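N(G),N(G)-dimethylarginine dimethylaminohydrolase (Pseudomonas aeruginosa, PDB 1H70) hydrolyses N(G),N(G)-dimethyl-L-arginine and N(G)-monomethyl-L-arginine, inhibitors of nitric oxide synthase, to citrulline and the corresponding methylated amine. Local coordinates at residues 8-16 / 27-36; 108-119 / 131-142. The protein carries 1 engineered substitution. All coordinates share one frame; numbering follows the deposited sequence.

Contact 1. Residues 8-16 / 27-36; sequences ARTPARSLV and PDYAKALEQH
Y29 provides the one hydrogen bond between 8-16 and 27-36: its OH donates to the backbone O of P11 over 3.1 Å. That oxygen lies at the edge of the phenol ring, whereas the hydroxyl approaches from above the carbonyl plane, 36° out of it. Tyrosine suits the place because its long flat ring can pack against the loop while its end still bonds to the backbone.

Two CH-pi contacts use ring faces. R13 lies over one face of Y29, with CA 3.9 Å from the ring centroid and CG near CE2; these two carbons do the touching, while the guanidinium group extends away from the ring. P11 treats H36 in the same way: CD sits 3.9 Å from the imidazole centroid and only 19° off its normal. With CG of H36 trans to the backbone N (chi1 -172°), the imidazole is carried from the helix to the proline and the end of strand 5-9. Y241, from helix 239-242, also packs on P11 and H36.

The remaining contacts are aliphatic. CD2 of L15 presses on CB of A32 at 3.4 Å, a tight fit in which the short alanine lets the leucine close to the helix, and the same methyl touches CB of P27. CG1 of V16 reaches CB of Y29 at 4.2 Å, while CD1 of L33 touches CG of P11, the two side chains crossing at about a right angle.

D28 is the N-cap of the helix, its OD1 accepting from K31 N at 3.0 Å. Strand 5-9, helix 29-43 and the parallel strand 49-53 form a beta-alpha-beta unit, and this contact packs the first turns of its helix against the chain leaving its first strand.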
loop_
_atom_site.group_PDB
_atom_site.type_symbol
_atom_site.label_atom_id
_atom_site.label_comp_id
_atom_site.label_asym_id
_atom_site.label_seq_id
_atom_site.Cartn_x
_atom_site.Cartn_y
_atom_site.Cartn_z
ATOM N N ALA A 8 8.993 -7.230 1.111
ATOM C CA ALA A 8 9.395 -6.084 0.271
ATOM C C ALA A 8 10.220 -6.630 -0.884
ATOM O O ALA A 8 10.606 -7.817 -0.859
ATOM C CB ALA A 8 10.240 -5.084 1.064
ATOM N N ARG A 9 10.530 -5.801 -1.873
ATOM C CA ARG A 9 11.364 -6.297 -2.989
ATOM C C ARG A 9 12.301 -5.195 -3.440
ATOM O O ARG A 9 11.875 -4.073 -3.667
ATOM C CB ARG A 9 10.492 -6.740 -4.144
ATOM C CG ARG A 9 11.272 -7.365 -5.353
ATOM C CD ARG A 9 10.417 -7.560 -6.588
ATOM N NE ARG A 9 9.415 -8.610 -6.450
ATOM C CZ ARG A 9 9.657 -9.912 -6.477
ATOM N NH1 ARG A 9 10.898 -10.373 -6.637
ATOM N NH2 ARG A 9 8.638 -10.767 -6.347
ATOM N N THR A 10 13.574 -5.518 -3.580
ATOM C CA THR A 10 14.576 -4.569 -4.042
ATOM C C THR A 10 14.156 -3.973 -5.363
ATOM O O THR A 10 13.689 -4.697 -6.213
ATOM C CB THR A 10 15.890 -5.372 -4.230
ATOM O OG1 THR A 10 16.198 -6.003 -2.974
ATOM C CG2 THR A 10 17.082 -4.463 -4.588
ATOM N N PRO A 11 14.341 -2.665 -5.565
ATOM C CA PRO A 11 13.979 -2.038 -6.846
ATOM C C PRO A 11 14.917 -2.490 -7.974
ATOM O O PRO A 11 16.100 -2.779 -7.717
ATOM C CB PRO A 11 14.122 -0.539 -6.545
ATOM C CG PRO A 11 15.134 -0.478 -5.464
ATOM C CD PRO A 11 14.906 -1.706 -4.593
ATOM N N ALA A 12 14.389 -2.600 -9.187
ATOM C CA ALA A 12 15.172 -3.018 -10.349
ATOM C C ALA A 12 15.774 -1.799 -11.021
ATOM O O ALA A 12 15.334 -0.666 -10.784
ATOM C CB ALA A 12 14.287 -3.737 -11.337
ATOM N N ARG A 13 16.759 -2.004 -11.901
ATOM C CA ARG A 13 17.300 -0.864 -12.620
ATOM C C ARG A 13 16.210 -0.282 -13.503
ATOM O O ARG A 13 16.194 0.938 -13.754
ATOM C CB ARG A 13 18.491 -1.251 -13.493
ATOM C CG ARG A 13 19.781 -1.560 -12.726
ATOM C CD ARG A 13 20.899 -2.052 -13.649
ATOM N NE ARG A 13 20.582 -3.337 -14.271
ATOM C CZ ARG A 13 20.777 -4.514 -13.676
ATOM N NH1 ARG A 13 21.269 -4.542 -12.452
ATOM N NH2 ARG A 13 20.477 -5.652 -14.286
ATOM N N SER A 14 15.306 -1.131 -13.994
ATOM C CA SER A 14 14.199 -0.676 -14.850
ATOM C C SER A 14 13.162 0.207 -14.137
ATOM O O SER A 14 12.236 0.701 -14.778
ATOM C CB SER A 14 13.500 -1.836 -15.580
ATOM O OG SER A 14 12.985 -2.762 -14.648
ATOM N N LEU A 15 13.338 0.414 -12.838
ATOM C CA LEU A 15 12.491 1.309 -12.031
ATOM C C LEU A 15 12.405 2.686 -12.696
ATOM O O LEU A 15 11.376 3.348 -12.624
ATOM C CB LEU A 15 13.104 1.533 -10.647
ATOM C CG LEU A 15 12.320 2.434 -9.680
ATOM C CD1 LEU A 15 11.268 1.606 -8.967
ATOM C CD2 LEU A 15 13.214 3.124 -8.648
ATOM N N VAL A 16 13.496 3.127 -13.327
ATOM C CA VAL A 16 13.501 4.429 -13.986
ATOM C C VAL A 16 12.393 4.556 -15.013
ATOM O O VAL A 16 11.960 5.675 -15.313
ATOM C CB VAL A 16 14.847 4.768 -14.647
ATOM C CG1 VAL A 16 15.970 4.733 -13.610
ATOM C CG2 VAL A 16 15.133 3.845 -15.811
ATOM N N PRO A 27 12.949 8.628 -11.949
ATOM C CA PRO A 27 13.704 8.123 -10.803
ATOM C C PRO A 27 15.181 7.937 -11.146
ATOM O O PRO A 27 15.524 7.544 -12.260
ATOM C CB PRO A 27 13.082 6.755 -10.527
ATOM C CG PRO A 27 11.731 6.802 -11.160
ATOM C CD PRO A 27 11.834 7.740 -12.332
ATOM N N ASP A 28 16.027 8.239 -10.171
ATOM C CA ASP A 28 17.474 8.051 -10.242
ATOM C C ASP A 28 17.660 6.706 -9.535
ATOM O O ASP A 28 17.372 6.583 -8.334
ATOM C CB ASP A 28 18.097 9.245 -9.525
ATOM C CG ASP A 28 19.465 9.061 -8.875
ATOM O OD1 ASP A 28 20.175 8.036 -8.911
ATOM O OD2 ASP A 28 19.892 10.055 -8.213
ATOM N N TYR A 29 18.053 5.687 -10.288
ATOM C CA TYR A 29 18.205 4.356 -9.704
ATOM C C TYR A 29 19.091 4.297 -8.455
ATOM O O TYR A 29 18.681 3.740 -7.425
ATOM C CB TYR A 29 18.663 3.315 -10.744
ATOM C CG TYR A 29 18.791 1.946 -10.096
ATOM C CD1 TYR A 29 17.683 1.334 -9.540
ATOM C CD2 TYR A 29 20.009 1.292 -10.011
ATOM C CE1 TYR A 29 17.769 0.098 -8.937
ATOM C CE2 TYR A 29 20.100 0.037 -9.405
ATOM C CZ TYR A 29 18.975 -0.538 -8.868
ATOM O OH TYR A 29 19.004 -1.774 -8.240
ATOM N N ALA A 30 20.292 4.886 -8.488
ATOM C CA ALA A 30 21.187 4.833 -7.327
ATOM C C ALA A 30 20.537 5.453 -6.084
ATOM O O ALA A 30 20.598 4.902 -4.987
ATOM C CB ALA A 30 22.522 5.518 -7.628
ATOM N N LYS A 31 19.903 6.606 -6.267
ATOM C CA LYS A 31 19.232 7.268 -5.163
ATOM C C LYS A 31 18.033 6.445 -4.660
ATOM O O LYS A 31 17.786 6.357 -3.449
ATOM C CB LYS A 31 18.812 8.670 -5.606
ATOM C CG LYS A 31 18.175 9.492 -4.505
ATOM C CD LYS A 31 18.018 10.937 -4.990
ATOM C CE LYS A 31 17.265 11.754 -3.946
ATOM N NZ LYS A 31 16.712 13.017 -4.559
ATOM N N ALA A 32 17.314 5.792 -5.568
ATOM C CA ALA A 32 16.154 4.970 -5.184
ATOM C C ALA A 32 16.611 3.793 -4.341
ATOM O O ALA A 32 15.927 3.387 -3.412
ATOM C CB ALA A 32 15.425 4.465 -6.393
ATOM N N LEU A 33 17.766 3.240 -4.694
ATOM C CA LEU A 33 18.318 2.113 -3.937
ATOM C C LEU A 33 18.595 2.558 -2.503
ATOM O O LEU A 33 18.262 1.854 -1.539
ATOM C CB LEU A 33 19.579 1.633 -4.641
ATOM C CG LEU A 33 20.154 0.292 -4.255
ATOM C CD1 LEU A 33 19.165 -0.815 -4.635
ATOM C CD2 LEU A 33 21.513 0.109 -4.973
ATOM N N GLU A 34 19.190 3.735 -2.347
ATOM C CA GLU A 34 19.481 4.224 -1.001
ATOM C C GLU A 34 18.185 4.471 -0.232
ATOM O O GLU A 34 18.117 4.232 0.969
ATOM C CB GLU A 34 20.323 5.503 -1.022
ATOM C CG GLU A 34 21.696 5.353 -1.667
ATOM C CD GLU A 34 22.691 4.559 -0.820
ATOM O OE1 GLU A 34 22.693 4.697 0.416
ATOM O OE2 GLU A 34 23.488 3.800 -1.403
ATOM N N GLN A 35 17.147 4.981 -0.903
ATOM C CA GLN A 35 15.907 5.227 -0.175
ATOM C C GLN A 35 15.227 3.928 0.263
ATOM O O GLN A 35 14.632 3.872 1.332
ATOM C CB GLN A 35 14.949 6.083 -1.020
ATOM C CG GLN A 35 15.566 7.462 -1.336
ATOM C CD GLN A 35 14.618 8.421 -2.048
ATOM O OE1 GLN A 35 13.687 8.008 -2.736
ATOM N NE2 GLN A 35 14.889 9.735 -1.898
ATOM N N HIS A 36 15.291 2.902 -0.595
ATOM C CA HIS A 36 14.653 1.633 -0.267
ATOM C C HIS A 36 15.412 0.997 0.916
ATOM O O HIS A 36 14.819 0.387 1.787
ATOM C CB HIS A 36 14.620 0.687 -1.485
ATOM C CG HIS A 36 13.811 -0.563 -1.273
ATOM N ND1 HIS A 36 12.479 -0.670 -1.601
ATOM C CD2 HIS A 36 14.156 -1.763 -0.742
ATOM C CE1 HIS A 36 12.038 -1.887 -1.305
ATOM N NE2 HIS A 36 13.043 -2.564 -0.782
#

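Contact 2. Residues 108-119 / 131-142; sequences IEAPGTVEAGDI and SARTNAEGARQM. With CIR (citrulline), chain B.
R133 crosses from 131-142 toward E115 and ends on the bound citrulline. Its CB and CG each lie 3.3 Å from OE1 of E115, and CD runs past OE2, so the aliphatic part follows the carboxylate before the charge is reached. A bend at chi2 (-69°) precedes an extended chi3, which carries the guanidinium out to the ligand. There NH1 donates to the syn lone pair of OE1 of E115, 3.0 Å away, in a salt bridge, and also to O of citrulline at 2.9 Å; NH2 bonds OXT. Both partners lie at the guanidinium edge, an arrangement suited to arginine's planar set of N-H groups. E115 OE1 is also hydrogen-bonded to H163, probably the proton donor of the reaction, so one carboxylate oxygen joins the citrulline-binding arginine to that histidine.

Beside it, D118 OD2 receives S131 OG at 2.6 Å and T134 OG1 at 2.7 Å, both from the same face of the carboxylate. T134 OG1 in turn accepts from E115 N, tying the backbone of E115 to D118 through one hydroxyl. S131 OG also accepts from the backbone N atoms of R133 and T134, in an ST turn and ST motif.

N135 is the N-cap of the helix: its OD1 takes both G138 N and T113 N. Farther along, Q141 grips E109 with both ends of its amide, OE1 accepting from E109 N at 2.9 Å and NE2 donating to E109 O. G112 and G138 approach to 3.8 Å between CA atoms, a closeness that two residues without side chains permit.

CE of M142 gathers I108, V114 and I119, and its side chain also reaches strands 69-71, 76-78 and 125-130. Helix 136-148 thus packs against the loop joining strands 105-107 and 119-122.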
loop_
_atom_site.group_PDB
_atom_site.type_symbol
_atom_site.label_atom_id
_atom_site.label_comp_id
_atom_site.label_asym_id
_atom_site.label_seq_id
_atom_site.Cartn_x
_atom_site.Cartn_y
_atom_site.Cartn_z
ATOM N N ILE A 108 -7.820 -13.639 -7.454
ATOM C CA ILE A 108 -8.805 -12.932 -8.266
ATOM C C ILE A 108 -8.662 -13.486 -9.678
ATOM O O ILE A 108 -7.539 -13.781 -10.093
ATOM C CB ILE A 108 -8.490 -11.436 -8.298
ATOM C CG1 ILE A 108 -8.463 -10.865 -6.889
ATOM C CG2 ILE A 108 -9.465 -10.663 -9.251
ATOM C CD1 ILE A 108 -9.804 -10.853 -6.161
ATOM N N GLU A 109 -9.771 -13.618 -10.414
ATOM C CA GLU A 109 -9.716 -14.125 -11.785
ATOM C C GLU A 109 -10.423 -13.204 -12.760
ATOM O O GLU A 109 -11.164 -12.324 -12.350
ATOM C CB GLU A 109 -10.503 -15.422 -11.919
ATOM C CG GLU A 109 -10.157 -16.600 -11.059
ATOM C CD GLU A 109 -11.166 -17.704 -11.344
ATOM O OE1 GLU A 109 -12.203 -17.424 -12.001
ATOM O OE2 GLU A 109 -10.905 -18.838 -10.913
ATOM N N ALA A 110 -10.229 -13.438 -14.055
ATOM C CA ALA A 110 -10.934 -12.647 -15.059
ATOM C C ALA A 110 -12.419 -12.886 -14.884
ATOM O O ALA A 110 -12.847 -13.954 -14.445
ATOM C CB ALA A 110 -10.502 -13.054 -16.469
ATOM N N PRO A 111 -13.236 -11.890 -15.215
ATOM C CA PRO A 111 -12.797 -10.602 -15.761
ATOM C C PRO A 111 -12.538 -9.503 -14.721
ATOM O O PRO A 111 -12.654 -8.299 -15.006
ATOM C CB PRO A 111 -13.988 -10.227 -16.645
ATOM C CG PRO A 111 -15.188 -10.754 -15.856
ATOM C CD PRO A 111 -14.705 -11.985 -15.126
ATOM N N GLY A 112 -12.132 -9.905 -13.534
ATOM C CA GLY A 112 -11.852 -8.954 -12.463
ATOM C C GLY A 112 -10.421 -8.441 -12.540
ATOM O O GLY A 112 -9.535 -9.109 -13.061
ATOM N N THR A 113 -10.206 -7.256 -11.996
ATOM C CA THR A 113 -8.921 -6.606 -12.013
ATOM C C THR A 113 -8.812 -5.993 -10.596
ATOM O O THR A 113 -9.752 -5.354 -10.126
ATOM C CB THR A 113 -9.094 -5.643 -13.219
ATOM O OG1 THR A 113 -8.323 -6.054 -14.385
ATOM C CG2 THR A 113 -8.915 -4.271 -12.891
ATOM N N VAL A 114 -7.746 -6.273 -9.838
ATOM C CA VAL A 114 -7.602 -5.668 -8.495
ATOM C C VAL A 114 -6.136 -5.337 -8.253
ATOM O O VAL A 114 -5.293 -6.139 -8.601
ATOM C CB VAL A 114 -7.991 -6.601 -7.317
ATOM C CG1 VAL A 114 -7.626 -5.995 -5.953
ATOM C CG2 VAL A 114 -9.497 -6.899 -7.285
ATOM N N GLU A 115 -5.853 -4.179 -7.662
ATOM C CA GLU A 115 -4.497 -3.838 -7.216
ATOM C C GLU A 115 -4.705 -3.465 -5.755
ATOM O O GLU A 115 -5.500 -2.573 -5.467
ATOM C CB GLU A 115 -3.817 -2.714 -8.017
ATOM C CG GLU A 115 -3.399 -3.215 -9.394
ATOM C CD GLU A 115 -2.856 -2.157 -10.337
ATOM O OE1 GLU A 115 -2.478 -1.060 -9.871
ATOM O OE2 GLU A 115 -2.788 -2.457 -11.548
ATOM N N ALA A 116 -3.986 -4.151 -4.853
ATOM C CA ALA A 116 -4.197 -3.980 -3.413
ATOM C C ALA A 116 -3.928 -2.613 -2.809
ATOM O O ALA A 116 -4.301 -2.366 -1.661
ATOM C CB ALA A 116 -3.481 -5.088 -2.597
ATOM N N GLY A 117 -3.335 -1.695 -3.564
ATOM C CA GLY A 117 -3.152 -0.318 -3.097
ATOM C C GLY A 117 -4.519 0.355 -2.966
ATOM O O GLY A 117 -4.677 1.382 -2.313
ATOM N N ASP A 118 -5.527 -0.245 -3.612
ATOM C CA ASP A 118 -6.903 0.233 -3.556
ATOM C C ASP A 118 -7.628 -0.285 -2.315
ATOM O O ASP A 118 -8.800 0.017 -2.112
ATOM C CB ASP A 118 -7.684 -0.229 -4.787
ATOM C CG ASP A 118 -7.571 0.724 -5.958
ATOM O OD1 ASP A 118 -7.779 1.948 -5.740
ATOM O OD2 ASP A 118 -7.313 0.300 -7.125
ATOM N N ILE A 119 -6.921 -1.079 -1.509
ATOM C CA ILE A 119 -7.538 -1.691 -0.320
ATOM C C ILE A 119 -6.984 -1.183 0.990
ATOM O O ILE A 119 -5.781 -1.268 1.281
ATOM C CB ILE A 119 -7.442 -3.239 -0.405
ATOM C CG1 ILE A 119 -8.104 -3.725 -1.693
ATOM C CG2 ILE A 119 -8.185 -3.899 0.813
ATOM C CD1 ILE A 119 -7.907 -5.223 -1.996
ATOM N N SER A 131 -11.183 2.018 -8.989
ATOM C CA SER A 131 -10.289 2.939 -9.709
ATOM C C SER A 131 -10.025 2.483 -11.135
ATOM O O SER A 131 -10.716 1.600 -11.653
ATOM C CB SER A 131 -8.960 2.991 -8.950
ATOM O OG SER A 131 -8.355 1.704 -9.015
ATOM N N ALA A 132 -9.018 3.073 -11.774
ATOM C CA ALA A 132 -8.642 2.642 -13.123
ATOM C C ALA A 132 -7.936 1.301 -13.075
ATOM O O ALA A 132 -7.821 0.609 -14.108
ATOM C CB ALA A 132 -7.728 3.663 -13.774
ATOM N N ARG A 133 -7.453 0.933 -11.892
ATOM C CA ARG A 133 -6.725 -0.319 -11.701
ATOM C C ARG A 133 -7.568 -1.442 -11.053
ATOM O O ARG A 133 -7.292 -2.623 -11.244
ATOM C CB ARG A 133 -5.496 -0.073 -10.836
ATOM C CG ARG A 133 -4.532 0.975 -11.413
ATOM C CD ARG A 133 -3.835 0.479 -12.683
ATOM N NE ARG A 133 -2.918 1.491 -13.232
ATOM C CZ ARG A 133 -1.724 1.688 -12.731
ATOM N NH1 ARG A 133 -1.281 0.944 -11.718
ATOM N NH2 ARG A 133 -0.914 2.601 -13.270
ATOM N N THR A 134 -8.556 -1.070 -10.253
ATOM C CA THR A 134 -9.418 -2.033 -9.577
ATOM C C THR A 134 -10.847 -1.834 -10.028
ATOM O O THR A 134 -11.440 -0.826 -9.649
ATOM C CB THR A 134 -9.324 -1.826 -8.061
ATOM O OG1 THR A 134 -8.005 -2.213 -7.641
ATOM C CG2 THR A 134 -10.304 -2.753 -7.271
ATOM N N ASN A 135 -11.387 -2.791 -10.791
ATOM C CA ASN A 135 -12.753 -2.664 -11.287
ATOM C C ASN A 135 -13.784 -3.293 -10.341
ATOM O O ASN A 135 -13.443 -4.012 -9.424
ATOM C CB ASN A 135 -12.868 -3.149 -12.733
ATOM C CG ASN A 135 -12.673 -4.626 -12.921
ATOM O OD1 ASN A 135 -12.718 -5.420 -11.969
ATOM N ND2 ASN A 135 -12.477 -5.024 -14.190
ATOM N N ALA A 136 -15.056 -2.964 -10.552
ATOM C CA ALA A 136 -16.141 -3.456 -9.713
ATOM C C ALA A 136 -16.237 -4.987 -9.631
ATOM O O ALA A 136 -16.638 -5.538 -8.611
ATOM C CB ALA A 136 -17.456 -2.873 -10.239
ATOM N N GLU A 137 -15.899 -5.676 -10.714
ATOM C CA GLU A 137 -15.939 -7.143 -10.718
ATOM C C GLU A 137 -14.834 -7.676 -9.809
ATOM O O GLU A 137 -15.046 -8.608 -9.057
ATOM C CB GLU A 137 -15.777 -7.712 -12.120
ATOM C CG GLU A 137 -15.547 -9.223 -12.217
ATOM C CD GLU A 137 -16.640 -10.100 -11.605
ATOM O OE1 GLU A 137 -17.774 -9.622 -11.422
ATOM O OE2 GLU A 137 -16.371 -11.294 -11.325
ATOM N N GLY A 138 -13.662 -7.043 -9.867
ATOM C CA GLY A 138 -12.534 -7.426 -9.021
ATOM C C GLY A 138 -12.867 -7.181 -7.554
ATOM O O GLY A 138 -12.581 -8.005 -6.674
ATOM N N ALA A 139 -13.441 -6.022 -7.282
ATOM C CA ALA A 139 -13.876 -5.697 -5.923
ATOM C C ALA A 139 -14.862 -6.736 -5.438
ATOM O O ALA A 139 -14.804 -7.190 -4.294
ATOM C CB ALA A 139 -14.524 -4.308 -5.876
ATOM N N ARG A 140 -15.822 -7.087 -6.293
ATOM C CA ARG A 140 -16.829 -8.093 -5.953
ATOM C C ARG A 140 -16.193 -9.430 -5.567
ATOM O O ARG A 140 -16.537 -10.014 -4.554
ATOM C CB ARG A 140 -17.750 -8.309 -7.153
ATOM C CG ARG A 140 -18.877 -9.325 -6.906
ATOM C CD ARG A 140 -19.548 -9.793 -8.186
ATOM N NE ARG A 140 -18.716 -10.715 -8.949
ATOM C CZ ARG A 140 -18.555 -11.994 -8.642
ATOM N NH1 ARG A 140 -19.151 -12.488 -7.565
ATOM N NH2 ARG A 140 -17.796 -12.776 -9.400
ATOM N N GLN A 141 -15.267 -9.907 -6.401
ATOM C CA GLN A 141 -14.595 -11.166 -6.147
ATOM C C GLN A 141 -13.847 -11.103 -4.820
ATOM O O GLN A 141 -13.900 -12.047 -4.041
ATOM C CB GLN A 141 -13.648 -11.497 -7.298
ATOM C CG GLN A 141 -14.346 -12.077 -8.499
ATOM C CD GLN A 141 -13.335 -12.440 -9.558
ATOM O OE1 GLN A 141 -12.302 -13.014 -9.242
ATOM N NE2 GLN A 141 -13.617 -12.074 -10.806
ATOM N N MET A 142 -13.164 -9.991 -4.565
ATOM C CA MET A 142 -12.421 -9.823 -3.315
ATOM C C MET A 142 -13.360 -9.801 -2.115
ATOM O O MET A 142 -13.098 -10.436 -1.093
ATOM C CB MET A 142 -11.566 -8.548 -3.364
ATOM C CG MET A 142 -10.744 -8.324 -2.091
ATOM S SD MET A 142 -9.410 -9.533 -1.926
ATOM C CE MET A 142 -8.224 -8.910 -3.138
HETATM C C CIR B . 2.127 2.107 -10.958
HETATM O O CIR B . 1.472 1.023 -10.875
HETATM O OXT CIR B . 1.721 3.046 -11.759
HETATM C CA CIR B . 3.331 2.329 -10.082
HETATM N N CIR B . 4.284 3.227 -10.760
HETATM C C3 CIR B . 2.885 2.926 -8.724
HETATM C C4 CIR B . 2.086 1.872 -7.935
HETATM C C5 CIR B . 1.621 2.476 -6.621
HETATM N N6 CIR B . 0.911 1.480 -5.807
HETATM C C7 CIR B . 0.532 1.658 -4.552
HETATM O O7 CIR B . 0.752 2.704 -3.922
HETATM N N8 CIR B . -0.106 0.646 -3.931
#

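Overall arrangement
Contact 1 closes before contact 2 opens along the chain, and the two do not touch: their centres are 27 Å apart and their nearest atoms about 12 Å. Contact 1 belongs to the beta-alpha-beta unit of strand 5-9, helix 29-43 and strand 49-53; contact 2 joins the loop before strand 119-122 to the turn and first helical turns that follow strand 125-130. They share no helix or strand, but both lie near the citrulline pocket. Contact 2 supplies pocket residues directly, G117 and R133, one from each segment. The side chain of L15 in contact 1 lies about 7 Å from the ligand, behind the pocket residue I244.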